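Local structure of type III secretion system effector protein ExoU (Pseudomonas fluorescens, 4QMK) at the interface of chains A and B. The protein is a type III secreted effector toxin of the patatin-like phospholipase family that binds phosphatidylinositol 4,5-bisphosphate through a membrane localization domain, which targets it to the plasma membrane. Residues are numbered along the deposited sequence; one frame, centred on the assembly and turned at random. Chains: chain A/B, Type III secretion system effector protein ExoU.

The interface of chains A and B. Residues chain A 155, 158, 635-636; chain B 144, 147-148.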
loop_
_atom_site.group_PDB
_atom_site.type_symbol
_atom_site.label_atom_id
_atom_site.label_comp_id
_atom_site.label_asym_id
_atom_site.label_seq_id
_atom_site.Cartn_x
_atom_site.Cartn_y
_atom_site.Cartn_z
ATOM N N LEU A 155 -0.567 -19.831 -6.646
ATOM C CA LEU A 155 -0.020 -18.542 -6.966
ATOM C C LEU A 155 1.037 -18.116 -5.974
ATOM O O LEU A 155 2.204 -17.922 -6.342
ATOM C CB LEU A 155 -1.126 -17.522 -7.051
ATOM C CG LEU A 155 -2.007 -17.607 -8.304
ATOM C CD1 LEU A 155 -3.256 -16.777 -8.081
ATOM C CD2 LEU A 155 -1.295 -17.125 -9.550
ATOM N N SER A 158 4.420 -20.123 -5.739
ATOM C CA SER A 158 5.170 -20.195 -6.997
ATOM C C SER A 158 5.854 -18.908 -7.446
ATOM O O SER A 158 6.414 -18.876 -8.521
ATOM C CB SER A 158 4.191 -20.534 -8.118
ATOM O OG SER A 158 3.356 -19.414 -8.398
ATOM N N PRO A 635 -0.148 -26.431 -12.835
ATOM C CA PRO A 635 1.160 -25.842 -12.557
ATOM C C PRO A 635 1.427 -25.699 -11.050
ATOM O O PRO A 635 0.492 -25.511 -10.262
ATOM C CB PRO A 635 1.060 -24.438 -13.177
ATOM C CG PRO A 635 -0.024 -24.545 -14.190
ATOM C CD PRO A 635 -1.003 -25.492 -13.590
ATOM N N PHE A 636 2.702 -25.791 -10.675
ATOM C CA PHE A 636 3.167 -25.573 -9.299
ATOM C C PHE A 636 2.820 -26.670 -8.276
ATOM O O PHE A 636 2.199 -26.393 -7.236
ATOM C CB PHE A 636 2.716 -24.184 -8.799
ATOM C CG PHE A 636 2.971 -23.081 -9.791
ATOM C CD1 PHE A 636 4.266 -22.832 -10.254
ATOM C CD2 PHE A 636 1.924 -22.300 -10.270
ATOM C CE1 PHE A 636 4.505 -21.815 -11.175
ATOM C CE2 PHE A 636 2.155 -21.284 -11.193
ATOM C CZ PHE A 636 3.447 -21.035 -11.641
ATOM N N TRP B 144 7.146 -16.934 -15.372
ATOM C CA TRP B 144 6.055 -17.094 -14.440
ATOM C C TRP B 144 4.733 -16.641 -15.058
ATOM O O TRP B 144 3.705 -17.261 -14.846
ATOM C CB TRP B 144 6.332 -16.291 -13.160
ATOM C CG TRP B 144 5.245 -16.402 -12.154
ATOM C CD1 TRP B 144 5.089 -17.367 -11.267
ATOM C CD2 TRP B 144 4.138 -15.502 -11.985
ATOM N NE1 TRP B 144 3.947 -17.150 -10.519
ATOM C CE2 TRP B 144 3.350 -16.003 -10.957
ATOM C CE3 TRP B 144 3.745 -14.330 -12.618
ATOM C CZ2 TRP B 144 2.181 -15.372 -10.522
ATOM C CZ3 TRP B 144 2.577 -13.682 -12.174
ATOM C CH2 TRP B 144 1.810 -14.221 -11.142
ATOM N N GLU B 147 3.199 -19.497 -17.243
ATOM C CA GLU B 147 2.682 -20.615 -16.461
ATOM C C GLU B 147 1.463 -20.252 -15.627
ATOM O O GLU B 147 0.525 -21.016 -15.523
ATOM C CB GLU B 147 3.781 -21.232 -15.576
ATOM C CG GLU B 147 4.808 -22.093 -16.334
ATOM C CD GLU B 147 5.992 -21.297 -16.913
ATOM O OE1 GLU B 147 6.757 -20.708 -16.118
ATOM O OE2 GLU B 147 6.188 -21.273 -18.156
ATOM N N ALA B 148 1.470 -19.054 -15.066
ATOM C CA ALA B 148 0.465 -18.641 -14.106
ATOM C C ALA B 148 -0.760 -17.983 -14.721
ATOM O O ALA B 148 -1.724 -17.729 -14.009
ATOM C CB ALA B 148 1.108 -17.696 -13.092
#
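Helix 140-157 of chain B meets the C-terminal end of the same helix in chain A, at A:Leu155, together with A:Ser158 just beyond it and the loop residues A:Pro635 and A:Phe636. B:Trp144 carries the polar link: its indole NE1 donates to the hydroxyl OG of A:Ser158 over 3.2 Å. The bond is nearly straight, 163° at the hydrogen, and the oxygen lies almost exactly in the indole plane, so the ring is met at its N-H edge. OG of A:Ser158 in turn donates to the backbone O of A:Leu155 at 2.8 Å, which would restrain the hydroxyl and leave it able to accept from the indole. A chi1 of 72°, between the backbone N and carbonyl carbon, places OG where both bonds are made. Beside this link, methyl CD2 of A:Leu155 touches CZ2 of B:Trp144 at 4.0 Å, the two side chains crossing at about a right angle. A:Phe636 enters tip first: its CZ lies 4.0 Å from CD1 of B:Trp144, while CE2 approaches the methyl CB of B:Ala148. B:Glu147 is poorly ordered, making tentative both the approach of its CB to CZ of A:Phe636 and that of its backbone O to CG of A:Pro635, at 3.8 Å. Within chain A the phenyl ring is held between CB of A:Ser158, over the centre of one face, and CB of A:Pro635, nearer the rim of the other. Summed over both sides, 188 Å² of protein surface is hidden in this part of the two-fold interface, and the patch recurs with the chains exchanged. It thus joins the two copies in the deposited assembly through a hydrogen bond flanked by apolar contacts, although the structure alone does not show that this dimer forms in solution or at the membrane.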